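Side-chain contacts in GRAS family transcription factor containing protein, expressed (Oryza sativa Japonica Group, PDB 5HYZ), which binds DNA in vitro through its GRAS domain, the part present here, and acts as a homodimer, probably a transcription factor in plant development and abiotic stress resistance: residues 350-355 against 360-365; 94-99 against 333-338; 150-153 against 159-162; 81-84 against 88-91. All blocks are in the same frame, centred on the assembly; numbering follows the deposited sequence.

Contact 1 of 4, residues 350-355 against 360-365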
loop_
_atom_site.group_PDB
_atom_site.type_symbol
_atom_site.label_atom_id
_atom_site.label_comp_id
_atom_site.label_asym_id
_atom_site.label_seq_id
_atom_site.Cartn_x
_atom_site.Cartn_y
_atom_site.Cartn_z
ATOM N N SER A 350 -5.741 12.988 -7.910
ATOM C CA SER A 350 -7.093 13.301 -7.425
ATOM C C SER A 350 -8.080 12.439 -8.143
ATOM O O SER A 350 -7.696 11.739 -9.073
ATOM C CB SER A 350 -7.477 14.794 -7.663
ATOM O OG SER A 350 -7.680 15.056 -9.037
ATOM N N LEU A 351 -9.332 12.485 -7.722
ATOM C CA LEU A 351 -10.388 11.718 -8.407
ATOM C C LEU A 351 -11.260 12.635 -9.194
ATOM O O LEU A 351 -11.636 13.706 -8.721
ATOM C CB LEU A 351 -11.250 10.940 -7.391
ATOM C CG LEU A 351 -10.711 9.748 -6.615
ATOM C CD1 LEU A 351 -9.945 8.761 -7.523
ATOM C CD2 LEU A 351 -9.854 10.103 -5.438
ATOM N N VAL A 352 -11.604 12.231 -10.398
ATOM C CA VAL A 352 -12.476 13.015 -11.299
ATOM C C VAL A 352 -13.633 12.185 -11.796
ATOM O O VAL A 352 -13.426 11.046 -12.253
ATOM C CB VAL A 352 -11.657 13.524 -12.503
ATOM C CG1 VAL A 352 -12.563 14.052 -13.606
ATOM C CG2 VAL A 352 -10.672 14.608 -12.015
ATOM N N GLU A 353 -14.849 12.709 -11.704
ATOM C CA GLU A 353 -15.995 11.966 -12.235
ATOM C C GLU A 353 -16.143 12.266 -13.713
ATOM O O GLU A 353 -16.027 13.421 -14.131
ATOM C CB GLU A 353 -17.264 12.357 -11.470
ATOM C CG GLU A 353 -17.056 12.507 -9.979
ATOM C CD GLU A 353 -17.422 11.268 -9.240
ATOM O OE1 GLU A 353 -18.018 10.380 -9.894
ATOM O OE2 GLU A 353 -17.107 11.164 -8.024
ATOM N N LEU A 354 -16.381 11.262 -14.541
ATOM C CA LEU A 354 -16.680 11.513 -15.955
ATOM C C LEU A 354 -18.043 10.909 -16.231
ATOM O O LEU A 354 -18.392 9.852 -15.690
ATOM C CB LEU A 354 -15.616 10.914 -16.901
ATOM C CG LEU A 354 -14.184 11.326 -16.626
ATOM C CD1 LEU A 354 -13.215 10.472 -17.416
ATOM C CD2 LEU A 354 -13.993 12.785 -16.987
ATOM N N PRO A 355 -18.853 11.563 -17.087
ATOM C CA PRO A 355 -20.229 11.085 -17.247
ATOM C C PRO A 355 -20.377 9.872 -18.134
ATOM O O PRO A 355 -19.633 9.705 -19.075
ATOM C CB PRO A 355 -20.941 12.306 -17.892
ATOM C CG PRO A 355 -19.861 12.969 -18.657
ATOM C CD PRO A 355 -18.628 12.854 -17.775
ATOM N N SER A 360 -12.443 8.391 -12.328
ATOM C CA SER A 360 -11.111 8.321 -12.904
ATOM C C SER A 360 -10.074 8.842 -11.929
ATOM O O SER A 360 -10.317 9.847 -11.206
ATOM C CB SER A 360 -11.093 9.131 -14.226
ATOM O OG SER A 360 -9.858 8.995 -14.882
ATOM N N LEU A 361 -8.908 8.213 -11.943
ATOM C CA LEU A 361 -7.770 8.676 -11.178
ATOM C C LEU A 361 -7.021 9.604 -12.110
ATOM O O LEU A 361 -6.704 9.249 -13.249
ATOM C CB LEU A 361 -6.904 7.515 -10.724
ATOM C CG LEU A 361 -5.544 7.807 -10.125
ATOM C CD1 LEU A 361 -5.802 8.599 -8.821
ATOM C CD2 LEU A 361 -4.760 6.514 -9.843
ATOM N N ALA A 362 -6.818 10.832 -11.611
ATOM C CA ALA A 362 -6.199 11.904 -12.376
ATOM C C ALA A 362 -4.869 12.383 -11.824
ATOM O O ALA A 362 -4.598 12.252 -10.632
ATOM C CB ALA A 362 -7.203 13.094 -12.436
ATOM N N TRP A 363 -4.036 12.937 -12.711
ATOM C CA TRP A 363 -2.789 13.593 -12.313
ATOM C C TRP A 363 -2.894 15.065 -12.717
ATOM O O TRP A 363 -3.165 15.342 -13.885
ATOM C CB TRP A 363 -1.564 12.945 -12.992
ATOM C CG TRP A 363 -0.296 13.659 -12.614
ATOM C CD1 TRP A 363 0.308 14.671 -13.331
ATOM C CD2 TRP A 363 0.535 13.442 -11.443
ATOM N NE1 TRP A 363 1.451 15.082 -12.685
ATOM C CE2 TRP A 363 1.627 14.344 -11.537
ATOM C CE3 TRP A 363 0.488 12.553 -10.355
ATOM C CZ2 TRP A 363 2.630 14.402 -10.570
ATOM C CZ3 TRP A 363 1.473 12.609 -9.410
ATOM C CH2 TRP A 363 2.538 13.530 -9.518
ATOM N N GLU A 364 -2.743 15.980 -11.742
ATOM C CA GLU A 364 -2.935 17.426 -12.040
ATOM C C GLU A 364 -4.244 17.672 -12.795
ATOM O O GLU A 364 -4.284 18.374 -13.805
ATOM C CB GLU A 364 -1.736 17.973 -12.839
ATOM C CG GLU A 364 -1.359 19.401 -12.442
ATOM C CD GLU A 364 0.114 19.664 -12.705
ATOM O OE1 GLU A 364 0.882 19.793 -11.720
ATOM O OE2 GLU A 364 0.505 19.699 -13.898
ATOM N N LYS A 365 -5.294 17.033 -12.295
ATOM C CA LYS A 365 -6.663 17.116 -12.787
ATOM C C LYS A 365 -6.922 16.544 -14.176
ATOM O O LYS A 365 -8.038 16.658 -14.668
ATOM C CB LYS A 365 -7.129 18.573 -12.720
ATOM C CG LYS A 365 -6.963 19.083 -11.278
ATOM C CD LYS A 365 -7.978 20.189 -10.917
ATOM C CE LYS A 365 -7.615 20.822 -9.554
ATOM N NZ LYS A 365 -7.432 19.775 -8.475
HETATM O O HOH W 1 -5.271 15.776 -9.782
#
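S350 to V352 pair antiparallel with S360 to A362 as the two arms of a β-hairpin, S350/A362 and V352/S360 being hydrogen-bonded pairs and L351/L361 a non-hydrogen-bonded pair between them; the short strand axes, 4.7 Å apart at their closest, make an angle of 126°, a strongly twisted ladder. Each hydrogen-bonded pair carries two bonds, the straightest from V352 N to S360 O (2.8 Å, 169° at the hydrogen). That oxygen also receives a CA-H contact from L351 CA at 3.4 Å. On one face of the sheet V352, with CG1 anti to the backbone N (chi1 167°), presses its other methyl, CG2, against A362 CB (3.8 Å). S350, S360 and A362 share this face, and L354 CD1 lies 4.1 Å from S360 CB. On the other face L351 CD1 and L361 CD1 meet at 4.3 Å, and both leucines also touch F92 of helix 89-104. S360 OG is hydrogen-bonded to T370 OG1 of the adjoining strand 366-374. Just beyond the ladder one water joins S350 OG (2.6 Å) to K365 N (2.8 Å), where it is the acceptor. Four backbone bonds thus fix the register, and the water ties S350 OG to the following turn.

Contact 2 of 4, residues 94-99 against 333-338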
loop_
_atom_site.group_PDB
_atom_site.type_symbol
_atom_site.label_atom_id
_atom_site.label_comp_id
_atom_site.label_asym_id
_atom_site.label_seq_id
_atom_site.Cartn_x
_atom_site.Cartn_y
_atom_site.Cartn_z
ATOM N N HIS A 94 -8.265 -1.881 -9.243
ATOM C CA HIS A 94 -8.758 -3.107 -8.563
ATOM C C HIS A 94 -9.734 -2.877 -7.445
ATOM O O HIS A 94 -10.729 -3.560 -7.325
ATOM C CB HIS A 94 -7.565 -3.883 -7.947
ATOM C CG HIS A 94 -6.631 -4.394 -8.973
ATOM N ND1 HIS A 94 -5.349 -4.829 -8.668
ATOM C CD2 HIS A 94 -6.785 -4.550 -10.312
ATOM C CE1 HIS A 94 -4.760 -5.233 -9.783
ATOM N NE2 HIS A 94 -5.611 -5.082 -10.789
ATOM N N LEU A 95 -9.375 -1.986 -6.544
ATOM C CA LEU A 95 -10.279 -1.754 -5.421
ATOM C C LEU A 95 -11.603 -1.147 -5.853
ATOM O O LEU A 95 -12.637 -1.486 -5.294
ATOM C CB LEU A 95 -9.620 -0.848 -4.347
ATOM C CG LEU A 95 -8.453 -1.586 -3.686
ATOM C CD1 LEU A 95 -7.916 -0.842 -2.468
ATOM C CD2 LEU A 95 -8.660 -3.128 -3.338
ATOM N N THR A 96 -11.588 -0.263 -6.866
ATOM C CA THR A 96 -12.848 0.326 -7.268
ATOM C C THR A 96 -13.747 -0.731 -8.000
ATOM O O THR A 96 -14.969 -0.842 -7.726
ATOM C CB THR A 96 -12.596 1.540 -8.189
ATOM O OG1 THR A 96 -11.772 2.450 -7.471
ATOM C CG2 THR A 96 -13.896 2.251 -8.540
ATOM N N ALA A 97 -13.127 -1.514 -8.861
ATOM C CA ALA A 97 -13.834 -2.632 -9.476
ATOM C C ALA A 97 -14.400 -3.617 -8.411
ATOM O O ALA A 97 -15.562 -4.056 -8.492
ATOM C CB ALA A 97 -12.894 -3.360 -10.429
ATOM N N ASN A 98 -13.568 -3.950 -7.412
ATOM C CA ASN A 98 -14.005 -4.902 -6.399
ATOM C C ASN A 98 -15.191 -4.398 -5.623
ATOM O O ASN A 98 -16.079 -5.165 -5.259
ATOM C CB ASN A 98 -12.856 -5.219 -5.410
ATOM C CG ASN A 98 -11.839 -6.172 -5.984
ATOM O OD1 ASN A 98 -12.023 -6.663 -7.102
ATOM N ND2 ASN A 98 -10.771 -6.485 -5.210
ATOM N N GLN A 99 -15.209 -3.098 -5.327
ATOM C CA GLN A 99 -16.342 -2.569 -4.598
ATOM C C GLN A 99 -17.618 -2.737 -5.409
ATOM O O GLN A 99 -18.682 -3.127 -4.860
ATOM C CB GLN A 99 -16.047 -1.078 -4.234
ATOM C CG GLN A 99 -17.081 -0.485 -3.288
ATOM C CD GLN A 99 -17.040 -1.197 -1.914
ATOM O OE1 GLN A 99 -15.955 -1.578 -1.419
ATOM N NE2 GLN A 99 -18.224 -1.412 -1.313
ATOM N N ARG A 333 -15.633 6.816 -3.813
ATOM C CA ARG A 333 -14.741 7.944 -3.714
ATOM C C ARG A 333 -13.971 7.894 -2.389
ATOM O O ARG A 333 -12.776 8.227 -2.364
ATOM C CB ARG A 333 -15.483 9.281 -3.868
ATOM C CG ARG A 333 -14.523 10.455 -3.749
ATOM C CD ARG A 333 -15.210 11.800 -3.932
ATOM N NE ARG A 333 -15.499 12.070 -5.335
ATOM C CZ ARG A 333 -14.681 12.747 -6.132
ATOM N NH1 ARG A 333 -13.513 13.194 -5.657
ATOM N NH2 ARG A 333 -15.022 12.964 -7.393
ATOM N N SER A 334 -14.630 7.511 -1.283
ATOM C CA SER A 334 -13.910 7.445 -0.029
ATOM C C SER A 334 -12.837 6.345 -0.136
ATOM O O SER A 334 -11.729 6.512 0.366
ATOM C CB SER A 334 -14.847 7.157 1.174
ATOM O OG SER A 334 -15.737 6.084 0.868
ATOM N N GLN A 335 -13.159 5.217 -0.718
ATOM C CA GLN A 335 -12.136 4.154 -0.787
ATOM C C GLN A 335 -10.918 4.604 -1.595
ATOM O O GLN A 335 -9.742 4.327 -1.280
ATOM C CB GLN A 335 -12.695 2.911 -1.414
ATOM C CG GLN A 335 -11.653 1.866 -1.579
ATOM C CD GLN A 335 -12.234 0.637 -2.167
ATOM O OE1 GLN A 335 -12.221 -0.417 -1.528
ATOM N NE2 GLN A 335 -12.755 0.747 -3.425
ATOM N N ALA A 336 -11.206 5.335 -2.655
ATOM C CA ALA A 336 -10.092 5.880 -3.446
ATOM C C ALA A 336 -9.304 6.977 -2.741
ATOM O O ALA A 336 -8.085 7.007 -2.844
ATOM C CB ALA A 336 -10.634 6.369 -4.827
ATOM N N ASP A 337 -9.959 7.849 -1.953
ATOM C CA ASP A 337 -9.232 8.765 -1.081
ATOM C C ASP A 337 -8.416 8.088 -0.034
ATOM O O ASP A 337 -7.319 8.508 0.284
ATOM C CB ASP A 337 -10.211 9.718 -0.403
ATOM C CG ASP A 337 -10.275 11.063 -1.093
ATOM O OD1 ASP A 337 -9.579 11.261 -2.125
ATOM O OD2 ASP A 337 -11.020 11.937 -0.607
ATOM N N LEU A 338 -8.926 6.985 0.499
ATOM C CA LEU A 338 -8.173 6.260 1.487
ATOM C C LEU A 338 -6.899 5.733 0.856
ATOM O O LEU A 338 -5.809 5.780 1.432
ATOM C CB LEU A 338 -9.021 5.114 2.055
ATOM C CG LEU A 338 -8.313 4.170 3.007
ATOM C CD1 LEU A 338 -7.635 4.922 4.173
ATOM C CD2 LEU A 338 -9.226 3.052 3.553
HETATM O O HOH W 2 -12.584 -2.763 -2.585
HETATM O O HOH W 3 -12.393 3.086 -4.872
#
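Two helices of the GRAS domain, 89-104 and 332-339, run nearly antiparallel here (short axes 9.8 Å apart at their closest), and L95 and Q335 bridge them. Q335 reaches over with an extended chain, CG anti to the backbone N (chi1 176°), and lays its amide against L95: NE2 is 3.6 Å from L95 CB and gives a weak, bent hydrogen bond to L95 O (2.9 Å, 139° at the hydrogen). That carbonyl already accepts the i+4 helix bond from Q99 N and accepts a further hydrogen bond from a water, so three donors converge on it; the same water also donates to Q335 OE1 at 2.6 Å. A second water accepts from Q335 NE2 and donates to T96 OG1 (2.7 Å), a hydroxyl also bonded to F92 O. The contact thus ties a helix of the predicted VHIID region to one of the predicted SAW region, far along the chain, through one glutamine amide and two waters. Q99 crosses the end of Q335 with its amide plane turned 72° from that of Q335; Q99 CB comes within 3.8 Å of Q335 NE2, while Q99 NE2 hydrogen-bonds to E103 OE2. Q335 also packs on Q129 of the second subunit, and its neighbour S334 OG hydrogen-bonds to OE1 of that same Q129.

Contact 3 of 4, residues 150-153 against 159-162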
loop_
_atom_site.group_PDB
_atom_site.type_symbol
_atom_site.label_atom_id
_atom_site.label_comp_id
_atom_site.label_asym_id
_atom_site.label_seq_id
_atom_site.Cartn_x
_atom_site.Cartn_y
_atom_site.Cartn_z
ATOM N N PRO A 150 -2.007 -10.349 -21.603
ATOM C CA PRO A 150 -0.844 -10.323 -22.493
ATOM C C PRO A 150 0.433 -9.959 -21.734
ATOM O O PRO A 150 1.528 -10.331 -22.185
ATOM C CB PRO A 150 -1.204 -9.232 -23.515
ATOM C CG PRO A 150 -2.656 -9.191 -23.510
ATOM C CD PRO A 150 -3.112 -9.538 -22.135
ATOM N N LEU A 151 0.322 -9.255 -20.610
ATOM C CA LEU A 151 1.510 -8.927 -19.793
ATOM C C LEU A 151 2.260 -10.182 -19.332
ATOM O O LEU A 151 3.477 -10.141 -19.116
ATOM C CB LEU A 151 1.139 -8.110 -18.575
ATOM C CG LEU A 151 0.774 -6.628 -18.721
ATOM C CD1 LEU A 151 -0.134 -6.171 -17.610
ATOM C CD2 LEU A 151 2.023 -5.763 -18.757
ATOM N N LEU A 152 1.552 -11.306 -19.183
ATOM C CA LEU A 152 2.235 -12.558 -18.801
ATOM C C LEU A 152 2.989 -13.250 -19.952
ATOM O O LEU A 152 3.637 -14.280 -19.742
ATOM C CB LEU A 152 1.241 -13.545 -18.207
ATOM C CG LEU A 152 0.460 -13.075 -16.971
ATOM C CD1 LEU A 152 -0.527 -14.185 -16.527
ATOM C CD2 LEU A 152 1.425 -12.701 -15.846
ATOM N N GLY A 153 2.899 -12.711 -21.165
ATOM C CA GLY A 153 3.605 -13.285 -22.302
ATOM C C GLY A 153 3.026 -14.559 -22.882
ATOM O O GLY A 153 1.952 -15.036 -22.478
ATOM N N SER A 159 3.371 -18.822 -14.158
ATOM C CA SER A 159 2.822 -17.677 -13.406
ATOM C C SER A 159 1.371 -17.981 -12.954
ATOM O O SER A 159 1.013 -17.775 -11.801
ATOM C CB SER A 159 2.867 -16.399 -14.275
ATOM O OG SER A 159 2.355 -15.316 -13.492
ATOM N N LEU A 160 0.557 -18.530 -13.870
ATOM C CA LEU A 160 -0.829 -18.849 -13.520
ATOM C C LEU A 160 -0.927 -19.894 -12.476
ATOM O O LEU A 160 -1.747 -19.825 -11.598
ATOM C CB LEU A 160 -1.604 -19.340 -14.780
ATOM C CG LEU A 160 -1.904 -18.294 -15.833
ATOM C CD1 LEU A 160 -2.393 -18.992 -17.196
ATOM C CD2 LEU A 160 -2.959 -17.301 -15.295
ATOM N N ALA A 161 -0.136 -20.962 -12.605
ATOM C CA ALA A 161 -0.171 -21.992 -11.585
ATOM C C ALA A 161 0.204 -21.460 -10.212
ATOM O O ALA A 161 -0.356 -21.856 -9.204
ATOM C CB ALA A 161 0.796 -23.184 -11.998
ATOM N N ALA A 162 1.204 -20.589 -10.178
ATOM C CA ALA A 162 1.593 -20.050 -8.877
ATOM C C ALA A 162 0.476 -19.164 -8.287
ATOM O O ALA A 162 0.261 -19.168 -7.091
ATOM C CB ALA A 162 2.910 -19.257 -8.985
#
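L152 carries its side chain across to S159 and L160 at the start of helix 157-174. Its CB points at the helix but meets nothing close on it; the methyls do the touching. CG stands anti to the carbonyl carbon, beside the backbone N (chi1 -58°), and from there the two methyls part towards different residues. CD2 meets the hydroxyl of S159, with OG at 3.6 Å, a van der Waals contact of a methyl with an oxygen. CD1 goes to L160, where it meets CD2 at 4.1 Å, so that one methyl of each leucine does the touching and the two side chains pass at a slant. The CA-CB bond of L160 points across, not at, L152, and CD2 makes the approach. S159 has OG anti to its backbone N (chi1 -179°), which carries the hydroxyl out to the leucine.

Both leucines are buried. L160 also packs on L184, while S159 lies against Q120. On the side of L152, the 3-10 turn is closed by G153 N bonding to P150 O (2.9 Å), and L152 O makes a weak bond to S73 OG. The turn follows strand 141-148 and leads into helix 157-174, so the contact packs the strand-to-helix connection of a β-α unit in the Rossmann-like part of the GRAS domain against the first turn of helix 157-174.

Contact 4 of 4, residues 81-84 against 88-91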
loop_
_atom_site.group_PDB
_atom_site.type_symbol
_atom_site.label_atom_id
_atom_site.label_comp_id
_atom_site.label_asym_id
_atom_site.label_seq_id
_atom_site.Cartn_x
_atom_site.Cartn_y
_atom_site.Cartn_z
ATOM N N LYS A 81 5.334 -4.441 -12.289
ATOM C CA LYS A 81 5.624 -4.453 -10.842
ATOM C C LYS A 81 6.213 -3.107 -10.330
ATOM O O LYS A 81 5.796 -2.559 -9.302
ATOM C CB LYS A 81 6.569 -5.635 -10.533
ATOM C CG LYS A 81 7.027 -5.742 -9.078
ATOM C CD LYS A 81 5.960 -6.424 -8.219
ATOM C CE LYS A 81 6.380 -6.587 -6.740
ATOM N NZ LYS A 81 5.428 -7.508 -6.014
ATOM N N THR A 82 7.193 -2.581 -11.058
ATOM C CA THR A 82 7.746 -1.281 -10.755
ATOM C C THR A 82 6.655 -0.173 -10.710
ATOM O O THR A 82 6.592 0.619 -9.747
ATOM C CB THR A 82 8.803 -0.901 -11.808
ATOM O OG1 THR A 82 9.934 -1.745 -11.621
ATOM C CG2 THR A 82 9.258 0.489 -11.627
ATOM N N LEU A 83 5.835 -0.129 -11.773
ATOM C CA LEU A 83 4.829 0.923 -11.913
ATOM C C LEU A 83 3.910 0.841 -10.724
ATOM O O LEU A 83 3.585 1.858 -10.133
ATOM C CB LEU A 83 4.058 0.782 -13.228
ATOM C CG LEU A 83 3.026 1.844 -13.628
ATOM C CD1 LEU A 83 3.629 3.259 -13.627
ATOM C CD2 LEU A 83 2.417 1.521 -14.967
ATOM N N ASN A 84 3.506 -0.373 -10.349
ATOM C CA ASN A 84 2.530 -0.502 -9.276
ATOM C C ASN A 84 3.098 -0.354 -7.874
ATOM O O ASN A 84 2.354 -0.050 -6.926
ATOM C CB ASN A 84 1.795 -1.824 -9.414
ATOM C CG ASN A 84 1.077 -1.951 -10.777
ATOM O OD1 ASN A 84 0.644 -0.960 -11.390
ATOM N ND2 ASN A 84 0.976 -3.184 -11.259
ATOM N N PRO A 88 -0.317 4.530 -7.762
ATOM C CA PRO A 88 -1.540 3.895 -7.248
ATOM C C PRO A 88 -2.506 3.399 -8.328
ATOM O O PRO A 88 -3.634 2.964 -7.976
ATOM C CB PRO A 88 -2.197 5.021 -6.457
ATOM C CG PRO A 88 -1.812 6.260 -7.212
ATOM C CD PRO A 88 -0.395 6.007 -7.693
ATOM N N TYR A 89 -2.091 3.445 -9.599
ATOM C CA TYR A 89 -2.971 3.083 -10.719
ATOM C C TYR A 89 -3.644 1.720 -10.585
ATOM O O TYR A 89 -4.892 1.647 -10.623
ATOM C CB TYR A 89 -2.192 3.154 -12.061
ATOM C CG TYR A 89 -1.580 4.543 -12.309
ATOM C CD1 TYR A 89 -2.380 5.665 -12.384
ATOM C CD2 TYR A 89 -0.206 4.707 -12.460
ATOM C CE1 TYR A 89 -1.830 6.949 -12.572
ATOM C CE2 TYR A 89 0.358 5.987 -12.668
ATOM C CZ TYR A 89 -0.451 7.083 -12.721
ATOM O OH TYR A 89 0.072 8.355 -12.936
ATOM N N SER A 90 -2.875 0.644 -10.414
ATOM C CA SER A 90 -3.506 -0.661 -10.397
ATOM C C SER A 90 -4.330 -0.862 -9.125
ATOM O O SER A 90 -5.396 -1.471 -9.165
ATOM C CB SER A 90 -2.468 -1.814 -10.572
ATOM O OG SER A 90 -1.595 -1.867 -9.439
ATOM N N LYS A 91 -3.889 -0.324 -7.996
ATOM C CA LYS A 91 -4.640 -0.516 -6.796
ATOM C C LYS A 91 -5.976 0.223 -6.899
ATOM O O LYS A 91 -7.020 -0.285 -6.473
ATOM C CB LYS A 91 -3.825 -0.043 -5.552
ATOM C CG LYS A 91 -4.482 -0.478 -4.233
ATOM C CD LYS A 91 -3.493 -0.620 -3.061
ATOM C CE LYS A 91 -4.156 -1.254 -1.812
ATOM N NZ LYS A 91 -3.820 -0.549 -0.503
HETATM O O HOH W 4 -1.014 0.407 -7.580
#
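K91 N, at the start of helix 89-104, donates to a water at 3.0 Å, and that water gives a weak, long bond of 3.5 Å back to N84 O near the end of helix 74-86. The two helices, consecutive in the chain, make a tight corner in the predicted VHIID region, with only three residues between the segments and P88 in the N-cap position of the second helix. Within this corner the water spans from a carbonyl of the first helix to an amide of the second.

S90 OG lies 3.0 Å from the same water and sits over the face of the N84 amide, 3.0 Å from N84 CG. Its chi1 of 66° puts OG between the backbone N and the carbonyl carbon, and so above that amide. From there the angles to N84 OD1 and ND2 are poor for hydrogen bonding, so the two groups are packed close and not joined; N84 OD1 also comes to 3.3 Å from S90 CB.

A second, apolar meeting is made by L83 and Y89. Y89 is buried, its side chain touching L361, L368 and L369, and its OH is bonded to S268 OG in helix 251-272. L83 also packs on M287 and F288 of helix 278-296. Across the corner the leucine comes to the edge of the tyrosine ring, near the ring plane, with L83 CD1 4.3 Å from Y89 CD2.

Along the chain contact 4 comes first; the segments of contact 2 then enclose contact 3, and contact 1 comes last. Helix 89-104 joins contacts 4 and 2, whose centres are about 14 Å apart, and both touch the second subunit of the homodimer. Contacts 1 and 2, centres about 13 Å apart, meet through the salt bridge of E353 with R333 and through L351 on A336, helix 332-339 being followed in the chain by strand 349-354. L361 of contact 1 packs on Y89 and P88 of contact 4. Contact 3 stands apart, its centre about 30 Å from that of contact 1 across the chain's centre. Contacts 1, 2 and 4 thus form one continuous region linking the hairpin 349-363, near the C terminus, to the dimer-facing helices.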